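Local coordinates for ABC transporter, substrate binding protein (Aeropyrum pernix, PDB 3EAF) that probably binds a small solute outside the membrane and delivers it to an ABC transporter for uptake, and carries a bound magnesium ion, at residues Arg350-Ile354 with Met366-Pro372; Ala161-Ala165 with Arg379-Glu383; Tyr119-Asp123 with Ser255-Tyr259. One frame throughout, in Å; residues are numbered along the deposited sequence.

How the contacts relate
From the N terminus, the chain first lays down residues 119-123, the passage from strand 117-118 of the six-stranded sheet to helix 124-139, then residues 161-165 on helix 159-165. Contact 3 closes when the loop after strand 251-255 returns to 119-123, joining that passage to the second, seven-stranded sheet. Contact 1 follows in series as the hairpin of strands 352-357 and 363-369 at the edge of this sheet. It lies nested within the long loop that contact 2 closes with helix 377-382, whereas contacts 2 and 3 cross. Contacts 1 and 3 touch, Phe353 N lying 2.7 Å from Ser255 O.

Contact 1. Residues Arg350-Ile354 with Met366-Pro372; sequences RKVFI and MGKFEAP
Strands 352-354 and 366-369 run antiparallel, their axes 4.6 Å apart at closest and their directions at 153°, and form part of the beta hairpin at the edge of the seven-stranded sheet of this periplasmic-binding-protein fold. Val352 and Phe369 form a hydrogen-bonded pair: Val352 N donates to Phe369 O, and Phe369 N returns a bond of 2.8 Å to Val352 O. The next pair, Phe353 with Lys368, is non-hydrogen-bonded, and Ile354 O then accepts from the backbone N of selenomethionine Met366.

Side chains divide between the sheet faces. On one, Phe353 and Lys368 lie alongside each other, pointing the same way; the extended lysine passes the ring with its CE 3.6 Å from Phe353 CE1, while its NZ bonds to Ala336 O. On the other, Ile354 and Phe369 cross at about a right angle, with Ile354 CG1 3.5 Å from Phe369 CD2. This face is covered by helix 124-139, whose Phe134 meets the Phe369 ring edge-to-face.

Beyond the strands, Arg350 grips the outgoing chain. A bend at chi3 (82°) turns its guanidinium across the Glu370 side chain, the two planar groups being 56° apart. NH1 of Arg350 makes two bonds. One is a salt bridge to Glu370 OE2 at 2.7 Å, reaching that oxygen from its anti side. The other, from Arg350 NH1 to Ala371 O, is straighter and measures 3.0 Å. Both acceptors lie at the guanidinium edge, near its plane. The third bond, from Arg350 NH2 to Pro372 O, measures 3.2 Å and approaches from above the carbonyl plane, not on a lone pair.

Contact 2. Residues Ala161-Ala165 with Arg379-Glu383; sequences AIKKA and RYTIE
Tyr380 leads the contact from helix 377-382, its ring lying against Lys164 of helix 159-165, in helix-on-helix packing within the periplasmic-binding-protein fold that sets a C-terminal helix on the domain built round the seven-stranded sheet. The nearest backbone approach is also here, Tyr380 CA lying 5.3 Å from Ala161 CA. With its CG anti to the carbonyl carbon (chi1 -64°), Tyr380 extends its ring beneath the aliphatic chain of Lys164, which crosses it at about a right angle. Lys164 CD sits over the middle of the face, 3.7 Å from the Tyr380 ring centroid and 13° off the normal, a well-centred CH-pi contact. The lysine chain is extended until chi4 (54°), and its NZ finishes 5.2 Å from that centroid, at most a weak cation-pi attraction. Nearer the backbone, Tyr380 CB packs on Ala161 CB at 3.9 Å, while Ala165 CB meets the ring at its edge, 4.2 Å from CE2 of Tyr380. Replacing Tyr380 by an alanine would probably leave the methylenes of Lys164 without the face they lie on and open a gap beside Ala165.

The next residue, Thr381, adds the polar element. Its OG1 comes within 3.3 Å of Ala161 CB and is hydrogen-bonded to Ser125 OG, which links this corner to helix 124-139. No direct hydrogen bond joins the two segments; instead a single water bridges them, lying 2.8 Å from Thr381 OG1 and accepting a 2.9 Å bond from Ala161 N.

Contact 3. Residues Tyr119-Asp123 with Ser255-Tyr259; sequences YPAPD and SPFIY
Ala121 fits its methyl group against both Pro256 and Phe257, and this is the tight part of the contact: Ala121 CB lies 3.7 Å from Pro256 CG and likewise 3.7 Å from Phe257 CZ. Phe257 CG stands anti to its carbonyl carbon (chi1 -39°), which brings CZ to that methyl. Beside it Pro122 and Pro256 cross obliquely, with Pro122 CD 3.8 Å from Pro256 CB. Pro256 CB also stands 3.9 Å above the Phe257 ring plane, over its centre, so methyl, proline and phenyl form one apolar cluster.

The looser part is at Pro120, the centre of an inverse gamma turn, where Pro120 CG stays 4.3 Å from Phe257 CE1, although Pro120 O reaches to 3.4 Å from that same CE1. Neither part is a solvent edge: all five touching residues are buried.

Residues 119-123 cross from strand 117-118 of the six-stranded sheet to helix 124-139, which packs on the seven-stranded sheet, consistent with an interdomain crossover of the two-domain periplasmic-binding-protein fold. The direct contact is apolar, while Tyr349 OH hydrogen-bonds Pro120 O and, weakly, Pro256 O, tying the two loops from outside. A wholly buried contact without cross-segment hydrogen bonds is consistent with a junction held by shape and the exclusion of water, close to Tyr341 of the magnesium site.

Contact 1. Residues Arg350-Ile354 with Met366-Pro372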
loop_
_atom_site.group_PDB
_atom_site.type_symbol
_atom_site.label_atom_id
_atom_site.label_comp_id
_atom_site.label_asym_id
_atom_site.label_seq_id
_atom_site.Cartn_x
_atom_site.Cartn_y
_atom_site.Cartn_z
ATOM N N ARG A 350 6.540 -8.767 7.733
ATOM C CA ARG A 350 7.692 -8.266 6.969
ATOM C C ARG A 350 7.758 -8.729 5.512
ATOM O O ARG A 350 8.266 -8.002 4.652
ATOM C CB ARG A 350 9.013 -8.616 7.667
ATOM C CG ARG A 350 9.227 -7.923 9.001
ATOM C CD ARG A 350 10.582 -8.261 9.616
ATOM N NE ARG A 350 11.687 -7.464 9.069
ATOM C CZ ARG A 350 12.708 -7.957 8.361
ATOM N NH1 ARG A 350 12.780 -9.259 8.084
ATOM N NH2 ARG A 350 13.670 -7.145 7.930
ATOM N N LYS A 351 7.270 -9.931 5.227
ATOM C CA LYS A 351 7.487 -10.494 3.893
ATOM C C LYS A 351 6.501 -9.974 2.841
ATOM O O LYS A 351 5.445 -9.441 3.174
ATOM C CB LYS A 351 7.541 -12.025 3.922
ATOM C CG LYS A 351 6.252 -12.728 4.274
ATOM C CD LYS A 351 6.484 -14.249 4.317
ATOM C CE LYS A 351 7.237 -14.675 5.574
ATOM N NZ LYS A 351 7.243 -16.172 5.726
ATOM N N VAL A 352 6.890 -10.111 1.577
ATOM C CA VAL A 352 6.092 -9.648 0.444
ATOM C C VAL A 352 6.116 -10.662 -0.687
ATOM O O VAL A 352 6.992 -11.526 -0.727
ATOM C CB VAL A 352 6.595 -8.287 -0.112
ATOM C CG1 VAL A 352 6.375 -7.180 0.901
ATOM C CG2 VAL A 352 8.068 -8.365 -0.554
ATOM N N PHE A 353 5.140 -10.562 -1.586
ATOM C CA PHE A 353 5.194 -11.280 -2.856
ATOM C C PHE A 353 5.986 -10.446 -3.852
ATOM O O PHE A 353 5.973 -9.221 -3.791
ATOM C CB PHE A 353 3.794 -11.539 -3.418
ATOM C CG PHE A 353 2.915 -12.382 -2.531
ATOM C CD1 PHE A 353 3.112 -13.762 -2.433
ATOM C CD2 PHE A 353 1.870 -11.801 -1.815
ATOM C CE1 PHE A 353 2.277 -14.552 -1.622
ATOM C CE2 PHE A 353 1.033 -12.577 -1.001
ATOM C CZ PHE A 353 1.245 -13.956 -0.901
ATOM N N ILE A 354 6.678 -11.116 -4.766
ATOM C CA ILE A 354 7.328 -10.445 -5.880
ATOM C C ILE A 354 6.703 -10.962 -7.162
ATOM O O ILE A 354 6.522 -12.174 -7.331
ATOM C CB ILE A 354 8.869 -10.682 -5.892
ATOM C CG1 ILE A 354 9.534 -10.111 -4.621
ATOM C CG2 ILE A 354 9.498 -10.126 -7.184
ATOM C CD1 ILE A 354 9.528 -8.589 -4.496
HETATM N N MSE A 366 6.779 -14.775 -8.470
HETATM C CA MSE A 366 8.086 -15.279 -8.033
HETATM C C MSE A 366 8.035 -16.020 -6.701
HETATM O O MSE A 366 8.820 -16.946 -6.484
HETATM C CB MSE A 366 9.128 -14.151 -7.941
HETATM C CG MSE A 366 9.428 -13.435 -9.251
HETATM SE SE MSE A 366 10.170 -14.593 -10.640
HETATM C CE MSE A 366 8.539 -15.234 -11.497
ATOM N N GLY A 367 7.129 -15.606 -5.811
ATOM C CA GLY A 367 7.044 -16.174 -4.461
ATOM C C GLY A 367 7.114 -15.125 -3.360
ATOM O O GLY A 367 6.952 -13.927 -3.622
ATOM N N LYS A 368 7.350 -15.580 -2.129
ATOM C CA LYS A 368 7.452 -14.697 -0.960
ATOM C C LYS A 368 8.910 -14.433 -0.610
ATOM O O LYS A 368 9.728 -15.363 -0.550
ATOM C CB LYS A 368 6.763 -15.299 0.265
ATOM C CG LYS A 368 5.281 -15.507 0.141
ATOM C CD LYS A 368 4.751 -16.242 1.355
ATOM C CE LYS A 368 3.250 -16.385 1.275
ATOM N NZ LYS A 368 2.709 -17.113 2.455
ATOM N N PHE A 369 9.226 -13.164 -0.370
ATOM C CA PHE A 369 10.590 -12.743 -0.053
ATOM C C PHE A 369 10.626 -11.761 1.104
ATOM O O PHE A 369 9.676 -11.011 1.328
ATOM C CB PHE A 369 11.267 -12.166 -1.300
ATOM C CG PHE A 369 11.433 -13.174 -2.405
ATOM C CD1 PHE A 369 12.539 -14.020 -2.429
ATOM C CD2 PHE A 369 10.475 -13.292 -3.406
ATOM C CE1 PHE A 369 12.689 -14.966 -3.441
ATOM C CE2 PHE A 369 10.612 -14.238 -4.425
ATOM C CZ PHE A 369 11.722 -15.075 -4.442
ATOM N N GLU A 370 11.726 -11.786 1.848
ATOM C CA GLU A 370 11.877 -10.970 3.046
ATOM C C GLU A 370 13.311 -10.476 3.165
ATOM O O GLU A 370 14.253 -11.209 2.867
ATOM C CB GLU A 370 11.505 -11.791 4.285
ATOM C CG GLU A 370 11.186 -10.974 5.527
ATOM C CD GLU A 370 10.923 -11.836 6.751
ATOM O OE1 GLU A 370 10.598 -13.032 6.591
ATOM O OE2 GLU A 370 11.036 -11.320 7.884
ATOM N N ALA A 371 13.468 -9.230 3.601
ATOM C CA ALA A 371 14.786 -8.668 3.894
ATOM C C ALA A 371 15.439 -9.435 5.053
ATOM O O ALA A 371 14.723 -9.984 5.901
ATOM C CB ALA A 371 14.659 -7.193 4.234
ATOM N N PRO A 372 16.792 -9.486 5.091
ATOM C CA PRO A 372 17.482 -10.140 6.212
ATOM C C PRO A 372 16.958 -9.665 7.559
ATOM O O PRO A 372 16.620 -8.485 7.717
ATOM C CB PRO A 372 18.944 -9.705 6.038
ATOM C CG PRO A 372 19.094 -9.447 4.579
ATOM C CD PRO A 372 17.743 -8.958 4.088
#

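Contact 2. Residues Ala161-Ala165 with Arg379-Glu383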
loop_
_atom_site.group_PDB
_atom_site.type_symbol
_atom_site.label_atom_id
_atom_site.label_comp_id
_atom_site.label_asym_id
_atom_site.label_seq_id
_atom_site.Cartn_x
_atom_site.Cartn_y
_atom_site.Cartn_z
ATOM N N ALA A 161 16.127 4.532 4.188
ATOM C CA ALA A 161 16.334 3.157 4.642
ATOM C C ALA A 161 16.984 2.291 3.562
ATOM O O ALA A 161 17.806 1.424 3.871
ATOM C CB ALA A 161 15.014 2.532 5.117
ATOM N N ILE A 162 16.613 2.528 2.304
ATOM C CA ILE A 162 17.262 1.862 1.178
ATOM C C ILE A 162 18.762 2.177 1.142
ATOM O O ILE A 162 19.577 1.267 0.992
ATOM C CB ILE A 162 16.616 2.226 -0.176
ATOM C CG1 ILE A 162 15.227 1.584 -0.309
ATOM C CG2 ILE A 162 17.500 1.756 -1.334
ATOM C CD1 ILE A 162 14.404 2.162 -1.455
ATOM N N LYS A 163 19.117 3.454 1.281
ATOM C CA LYS A 163 20.528 3.871 1.276
ATOM C C LYS A 163 21.325 3.260 2.430
ATOM O O LYS A 163 22.474 2.847 2.247
ATOM C CB LYS A 163 20.660 5.400 1.273
ATOM C CG LYS A 163 20.284 6.057 -0.056
ATOM C CD LYS A 163 20.222 7.574 0.071
ATOM C CE LYS A 163 19.699 8.202 -1.201
ATOM N NZ LYS A 163 19.919 9.673 -1.263
ATOM N N LYS A 164 20.710 3.184 3.607
ATOM C CA LYS A 164 21.375 2.624 4.785
ATOM C C LYS A 164 21.559 1.110 4.671
ATOM O O LYS A 164 22.631 0.589 4.991
ATOM C CB LYS A 164 20.618 2.993 6.070
ATOM C CG LYS A 164 21.333 2.603 7.370
ATOM C CD LYS A 164 20.728 3.339 8.566
ATOM C CE LYS A 164 21.329 2.867 9.895
ATOM N NZ LYS A 164 22.812 2.945 9.900
ATOM N N ALA A 165 20.522 0.419 4.198
ATOM C CA ALA A 165 20.532 -1.040 4.076
ATOM C C ALA A 165 21.323 -1.542 2.872
ATOM O O ALA A 165 21.825 -2.667 2.887
ATOM C CB ALA A 165 19.106 -1.571 4.008
ATOM N N ARG A 379 12.880 0.966 11.542
ATOM C CA ARG A 379 13.466 1.919 12.476
ATOM C C ARG A 379 14.447 2.900 11.826
ATOM O O ARG A 379 14.585 4.023 12.304
ATOM C CB ARG A 379 14.063 1.212 13.693
ATOM C CG ARG A 379 12.974 0.652 14.606
ATOM C CD ARG A 379 13.516 0.155 15.938
ATOM N NE ARG A 379 12.463 -0.468 16.739
ATOM C CZ ARG A 379 12.044 -1.720 16.589
ATOM N NH1 ARG A 379 12.582 -2.506 15.665
ATOM N NH2 ARG A 379 11.075 -2.185 17.367
ATOM N N TYR A 380 15.079 2.496 10.721
ATOM C CA TYR A 380 15.931 3.411 9.946
ATOM C C TYR A 380 15.131 4.635 9.527
ATOM O O TYR A 380 15.593 5.768 9.669
ATOM C CB TYR A 380 16.505 2.743 8.689
ATOM C CG TYR A 380 17.454 1.577 8.917
ATOM C CD1 TYR A 380 18.029 1.333 10.167
ATOM C CD2 TYR A 380 17.801 0.737 7.861
ATOM C CE1 TYR A 380 18.903 0.255 10.366
ATOM C CE2 TYR A 380 18.673 -0.326 8.046
ATOM C CZ TYR A 380 19.221 -0.559 9.299
ATOM O OH TYR A 380 20.091 -1.618 9.473
ATOM N N THR A 381 13.922 4.396 9.022
ATOM C CA THR A 381 13.059 5.463 8.540
ATOM C C THR A 381 12.491 6.288 9.700
ATOM O O THR A 381 12.432 7.515 9.618
ATOM C CB THR A 381 11.929 4.906 7.644
ATOM O OG1 THR A 381 12.511 4.163 6.566
ATOM C CG2 THR A 381 11.074 6.036 7.067
ATOM N N ILE A 382 12.090 5.607 10.775
ATOM C CA ILE A 382 11.535 6.265 11.965
ATOM C C ILE A 382 12.546 7.243 12.577
ATOM O O ILE A 382 12.187 8.368 12.947
ATOM C CB ILE A 382 11.058 5.231 13.019
ATOM C CG1 ILE A 382 9.872 4.421 12.470
ATOM C CG2 ILE A 382 10.673 5.921 14.321
ATOM C CD1 ILE A 382 9.709 3.045 13.088
ATOM N N GLU A 383 13.807 6.816 12.647
ATOM C CA GLU A 383 14.883 7.623 13.226
ATOM C C GLU A 383 15.371 8.780 12.328
ATOM O O GLU A 383 16.170 9.613 12.770
ATOM C CB GLU A 383 16.043 6.718 13.676
ATOM C CG GLU A 383 15.703 5.867 14.915
ATOM C CD GLU A 383 16.646 4.686 15.146
ATOM O OE1 GLU A 383 17.713 4.603 14.487
ATOM O OE2 GLU A 383 16.311 3.827 16.001
HETATM O O HOH W 1 13.601 5.882 4.660
#

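Contact 3. Residues Tyr119-Asp123 with Ser255-Tyr259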
loop_
_atom_site.group_PDB
_atom_site.type_symbol
_atom_site.label_atom_id
_atom_site.label_comp_id
_atom_site.label_asym_id
_atom_site.label_seq_id
_atom_site.Cartn_x
_atom_site.Cartn_y
_atom_site.Cartn_z
ATOM N N TYR A 119 -1.917 -0.432 9.172
ATOM C CA TYR A 119 -2.122 -0.865 7.787
ATOM C C TYR A 119 -1.725 -2.331 7.691
ATOM O O TYR A 119 -0.782 -2.747 8.358
ATOM C CB TYR A 119 -1.363 0.015 6.773
ATOM C CG TYR A 119 0.063 0.371 7.152
ATOM C CD1 TYR A 119 1.121 -0.502 6.869
ATOM C CD2 TYR A 119 0.362 1.589 7.769
ATOM C CE1 TYR A 119 2.432 -0.190 7.221
ATOM C CE2 TYR A 119 1.679 1.913 8.119
ATOM C CZ TYR A 119 2.705 1.019 7.841
ATOM O OH TYR A 119 4.004 1.340 8.173
ATOM N N PRO A 120 -2.449 -3.121 6.871
ATOM C CA PRO A 120 -2.253 -4.574 6.814
ATOM C C PRO A 120 -1.109 -5.015 5.886
ATOM O O PRO A 120 -1.279 -5.932 5.073
ATOM C CB PRO A 120 -3.599 -5.064 6.278
ATOM C CG PRO A 120 -4.018 -3.986 5.345
ATOM C CD PRO A 120 -3.511 -2.683 5.942
ATOM N N ALA A 121 0.044 -4.363 6.013
ATOM C CA ALA A 121 1.196 -4.645 5.162
ATOM C C ALA A 121 2.470 -4.227 5.903
ATOM O O ALA A 121 2.397 -3.468 6.870
ATOM C CB ALA A 121 1.074 -3.893 3.821
ATOM N N PRO A 122 3.641 -4.722 5.455
ATOM C CA PRO A 122 4.871 -4.147 6.009
ATOM C C PRO A 122 4.975 -2.682 5.599
ATOM O O PRO A 122 4.371 -2.278 4.613
ATOM C CB PRO A 122 5.986 -4.959 5.335
ATOM C CG PRO A 122 5.317 -6.187 4.769
ATOM C CD PRO A 122 3.918 -5.752 4.439
ATOM N N ASP A 123 5.743 -1.896 6.341
ATOM C CA ASP A 123 5.982 -0.516 5.951
ATOM C C ASP A 123 6.729 -0.485 4.617
ATOM O O ASP A 123 7.341 -1.480 4.228
ATOM C CB ASP A 123 6.815 0.178 7.014
ATOM C CG ASP A 123 8.181 -0.437 7.142
ATOM O OD1 ASP A 123 9.135 0.116 6.563
ATOM O OD2 ASP A 123 8.283 -1.500 7.777
ATOM N N SER A 255 4.366 -6.675 -3.888
ATOM C CA SER A 255 3.018 -6.618 -3.337
ATOM C C SER A 255 2.926 -7.475 -2.087
ATOM O O SER A 255 3.273 -8.657 -2.127
ATOM C CB SER A 255 1.976 -7.075 -4.360
ATOM O OG SER A 255 0.681 -7.058 -3.787
ATOM N N PRO A 256 2.472 -6.885 -0.968
ATOM C CA PRO A 256 2.161 -7.665 0.239
ATOM C C PRO A 256 0.910 -8.552 0.093
ATOM O O PRO A 256 0.667 -9.429 0.939
ATOM C CB PRO A 256 1.919 -6.586 1.306
ATOM C CG PRO A 256 2.478 -5.307 0.722
ATOM C CD PRO A 256 2.259 -5.443 -0.751
ATOM N N PHE A 257 0.151 -8.338 -0.984
ATOM C CA PHE A 257 -1.153 -8.972 -1.187
ATOM C C PHE A 257 -1.132 -9.770 -2.478
ATOM O O PHE A 257 -0.601 -9.303 -3.494
ATOM C CB PHE A 257 -2.263 -7.910 -1.281
ATOM C CG PHE A 257 -2.085 -6.757 -0.325
ATOM C CD1 PHE A 257 -2.524 -6.854 0.991
ATOM C CD2 PHE A 257 -1.464 -5.582 -0.740
ATOM C CE1 PHE A 257 -2.353 -5.809 1.878
ATOM C CE2 PHE A 257 -1.293 -4.523 0.140
ATOM C CZ PHE A 257 -1.731 -4.640 1.455
ATOM N N ILE A 258 -1.721 -10.965 -2.439
ATOM C CA ILE A 258 -1.858 -11.804 -3.628
ATOM C C ILE A 258 -2.778 -11.129 -4.657
ATOM O O ILE A 258 -3.787 -10.517 -4.287
ATOM C CB ILE A 258 -2.354 -13.241 -3.248
ATOM C CG1 ILE A 258 -2.018 -14.260 -4.346
ATOM C CG2 ILE A 258 -3.854 -13.261 -2.910
ATOM C CD1 ILE A 258 -0.516 -14.464 -4.594
ATOM N N TYR A 259 -2.403 -11.191 -5.933
ATOM C CA TYR A 259 -3.247 -10.666 -7.007
ATOM C C TYR A 259 -4.406 -11.633 -7.203
ATOM O O TYR A 259 -4.224 -12.842 -7.021
ATOM C CB TYR A 259 -2.494 -10.601 -8.336
ATOM C CG TYR A 259 -1.434 -9.533 -8.502
ATOM C CD1 TYR A 259 -0.789 -8.957 -7.404
ATOM C CD2 TYR A 259 -1.044 -9.134 -9.780
ATOM C CE1 TYR A 259 0.206 -7.992 -7.581
ATOM C CE2 TYR A 259 -0.063 -8.181 -9.968
ATOM C CZ TYR A 259 0.559 -7.613 -8.869
ATOM O OH TYR A 259 1.529 -6.674 -9.079
#